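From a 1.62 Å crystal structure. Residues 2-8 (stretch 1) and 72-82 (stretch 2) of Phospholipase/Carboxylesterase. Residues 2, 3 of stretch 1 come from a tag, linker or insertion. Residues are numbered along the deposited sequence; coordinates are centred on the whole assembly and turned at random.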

# COMPACT_ATOMS: atom_id res chain seq x y z
N ASN A 2 -12.00 19.22 -2.44
CA ASN A 2 -12.15 18.83 -1.04
C ASN A 2 -12.23 17.31 -0.98
O ASN A 2 -12.05 16.64 -2.00
CB ASN A 2 -13.36 19.49 -0.36
CG ASN A 2 -14.70 19.12 -1.01
OD1 ASN A 2 -14.89 18.00 -1.48
ND2 ASN A 2 -15.63 20.08 -1.02
N ALA A 3 -12.50 16.76 0.21
CA ALA A 3 -12.52 15.30 0.41
C ALA A 3 -13.92 14.71 0.38
O ALA A 3 -14.08 13.52 0.73
CB ALA A 3 -11.84 14.92 1.72
N MSE A 4 -14.90 15.51 -0.06
CA MSE A 4 -16.32 15.11 -0.07
C MSE A 4 -16.65 14.31 -1.33
O MSE A 4 -17.47 14.73 -2.17
CB MSE A 4 -17.23 16.34 0.05
CG MSE A 4 -17.33 16.91 1.45
SE MSE A 4 -18.08 15.65 2.76
CE MSE A 4 -19.36 14.78 1.63
N TYR A 5 -15.98 13.17 -1.48
CA TYR A 5 -16.25 12.24 -2.58
C TYR A 5 -16.09 10.79 -2.16
O TYR A 5 -15.49 10.49 -1.12
CB TYR A 5 -15.42 12.59 -3.84
CG TYR A 5 -13.90 12.51 -3.72
CD1 TYR A 5 -13.20 11.39 -4.19
CD2 TYR A 5 -13.17 13.59 -3.23
CE1 TYR A 5 -11.82 11.32 -4.11
CE2 TYR A 5 -11.78 13.54 -3.16
CZ TYR A 5 -11.11 12.40 -3.60
OH TYR A 5 -9.74 12.33 -3.53
N THR A 6 -16.69 9.91 -2.97
CA THR A 6 -16.74 8.47 -2.77
C THR A 6 -15.84 7.80 -3.80
O THR A 6 -15.83 8.21 -4.95
CB THR A 6 -18.19 7.96 -3.04
OG1 THR A 6 -19.08 8.58 -2.11
CG2 THR A 6 -18.33 6.45 -2.92
N HIS A 7 -15.11 6.77 -3.39
CA HIS A 7 -14.48 5.88 -4.37
C HIS A 7 -15.46 4.81 -4.70
O HIS A 7 -15.77 3.96 -3.86
CB HIS A 7 -13.17 5.32 -3.85
CG HIS A 7 -12.14 6.39 -3.61
ND1 HIS A 7 -11.53 7.04 -4.63
CD2 HIS A 7 -11.65 6.95 -2.43
CE1 HIS A 7 -10.69 7.97 -4.13
NE2 HIS A 7 -10.75 7.92 -2.79
N SER A 8 -16.00 4.88 -5.91
CA SER A 8 -16.90 3.84 -6.37
C SER A 8 -16.13 2.54 -6.63
O SER A 8 -14.90 2.55 -6.77
CB SER A 8 -17.67 4.29 -7.62
OG SER A 8 -16.80 4.46 -8.72
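Stretch 2 72-82: QQNQPALDSAL

Stretch 2 lies along stretch 1 as a short 3-10 segment, a turn and the first residues of a helix. Residues 72-74 close the 3-10 segment, Gln75 and Pro76 form the turn, with a cis peptide bond between them, and the helix runs from Ala77 through Ser80 to Leu82 and beyond. Stretch 1 has no regular secondary structure. The two stretches run in the same sense: Ala3 CA lies 5.0 Å from Ala77 CA, and Thr6 CA lies 5.7 Å from Ser80 CA, so a step of three residues in the irregular stretch 1 is matched by a step of three in the helix. Together the stretches bury 442 Å².

Ala3, a residue of the expression tag, has the largest covered area, 80 Å². Ala3 CB points toward stretch 2 and enters the bend before the helix, 3.1 Å from Gln75 O, 3.4 Å from Asn74 C and 4.0 Å from Ala77 CB. A methyl group is small enough to lie this close to backbone atoms. On the same residue, Ala3 O accepts a weak hydrogen bond from Ala77 N (2.9 Å, 122°). Water 1 adds a bridge, accepting from Ala3 N at 3.0 Å and donating to Gln73 O at 2.8 Å.

Ala77 answers with its own methyl. Ala77 CB sits over one face of the Tyr5 ring, 3.9 Å from the centroid and 18° off the normal, a CH-pi contact. The CA-to-CB bond of Tyr5 points away from stretch 2, but chi1 near +60° (p) brings the ring back. The selenium of Met4, a selenomethionine, packs on Pro76, with Met4 SE 3.5 Å from Pro76 CD; the proline ring offers an apolar surface without an amide hydrogen to satisfy.

His7 is the other deeply covered residue of stretch 1. Its CB points toward the helix, and the imidazole meets the backbone edge-on: His7 CD2 is 3.4 Å from both Ala77 O and Ala81 N, two atoms already joined by a helical hydrogen bond. The ring nitrogens are hydrogen-bonded elsewhere in the structure, leaving a carbon edge for this close approach. The His7 backbone makes the straighter of the two direct hydrogen bonds, with His7 N donating to Ser80 OG at 2.8 Å and 164°. Serine suits this place because its short side chain, with chi1 t, presents an oxygen to the His7 amide. Water 2 joins the same pair, donating to His7 O at 2.9 Å and to Ser80 O at 2.8 Å.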

# COMPACT_ATOMS: atom_id res chain seq x y z
N GLN A 72 -8.74 15.01 9.19
CA GLN A 72 -10.12 15.38 8.87
C GLN A 72 -10.27 16.10 7.52
O GLN A 72 -11.33 16.02 6.89
CB GLN A 72 -10.80 16.14 10.03
CG GLN A 72 -11.11 15.25 11.24
CD GLN A 72 -11.85 13.94 10.89
OE1 GLN A 72 -12.87 13.95 10.18
NE2 GLN A 72 -11.33 12.81 11.38
N GLN A 73 -9.21 16.77 7.07
CA GLN A 73 -9.23 17.47 5.77
C GLN A 73 -9.19 16.51 4.60
O GLN A 73 -9.54 16.87 3.48
CB GLN A 73 -8.12 18.53 5.68
CG GLN A 73 -8.35 19.70 6.62
CD GLN A 73 -7.15 20.60 6.74
OE1 GLN A 73 -6.16 20.44 6.04
NE2 GLN A 73 -7.23 21.58 7.65
N ASN A 74 -8.79 15.26 4.89
CA ASN A 74 -8.74 14.18 3.89
C ASN A 74 -9.91 13.23 3.98
O ASN A 74 -9.94 12.21 3.29
CB ASN A 74 -7.43 13.39 3.98
CG ASN A 74 -6.32 14.05 3.15
OD1 ASN A 74 -6.57 14.52 2.03
ND2 ASN A 74 -5.09 14.07 3.69
N GLN A 75 -10.87 13.59 4.84
CA GLN A 75 -12.07 12.78 5.07
C GLN A 75 -13.27 13.49 4.45
O GLN A 75 -13.32 14.73 4.49
CB GLN A 75 -12.28 12.59 6.57
CG GLN A 75 -11.25 11.68 7.23
CD GLN A 75 -11.36 10.22 6.78
OE1 GLN A 75 -12.05 9.89 5.81
NE2 GLN A 75 -10.66 9.34 7.49
N PRO A 76 -14.25 12.74 3.93
CA PRO A 76 -14.46 11.28 3.98
C PRO A 76 -13.79 10.45 2.88
O PRO A 76 -13.92 9.24 2.89
CB PRO A 76 -15.99 11.16 3.87
CG PRO A 76 -16.32 12.30 2.96
CD PRO A 76 -15.47 13.43 3.47
N ALA A 77 -13.04 11.09 1.97
CA ALA A 77 -12.39 10.37 0.86
C ALA A 77 -11.47 9.26 1.35
O ALA A 77 -11.48 8.14 0.79
CB ALA A 77 -11.61 11.35 -0.02
N LEU A 78 -10.70 9.54 2.41
CA LEU A 78 -9.79 8.53 2.97
C LEU A 78 -10.54 7.28 3.46
O LEU A 78 -10.19 6.17 3.08
CB LEU A 78 -8.88 9.10 4.08
CG LEU A 78 -7.99 8.06 4.79
CD1 LEU A 78 -7.00 7.43 3.82
CD2 LEU A 78 -7.25 8.68 5.99
N ASP A 79 -11.59 7.48 4.28
CA ASP A 79 -12.41 6.37 4.76
C ASP A 79 -12.97 5.61 3.58
O ASP A 79 -13.02 4.38 3.59
CB ASP A 79 -13.55 6.86 5.64
CG ASP A 79 -13.10 7.13 7.06
OD1 ASP A 79 -12.00 6.66 7.45
OD2 ASP A 79 -13.87 7.80 7.80
N SER A 80 -13.39 6.35 2.54
CA SER A 80 -13.91 5.71 1.33
C SER A 80 -12.82 4.88 0.65
O SER A 80 -13.08 3.77 0.17
CB SER A 80 -14.47 6.75 0.36
OG SER A 80 -15.24 6.09 -0.63
N ALA A 81 -11.61 5.43 0.59
CA ALA A 81 -10.46 4.69 0.01
C ALA A 81 -10.19 3.40 0.81
O ALA A 81 -10.03 2.30 0.22
CB ALA A 81 -9.23 5.58 -0.06
N LEU A 82 -10.19 3.50 2.14
CA LEU A 82 -9.94 2.34 3.01
C LEU A 82 -11.03 1.30 2.83
O LEU A 82 -10.75 0.10 2.78
CB LEU A 82 -9.84 2.75 4.49
CG LEU A 82 -8.61 3.63 4.82
CD1 LEU A 82 -8.79 4.32 6.17
CD2 LEU A 82 -7.34 2.78 4.81
O HOH W 1 -11.80 18.32 2.72
O HOH W 2 -15.40 2.89 -1.18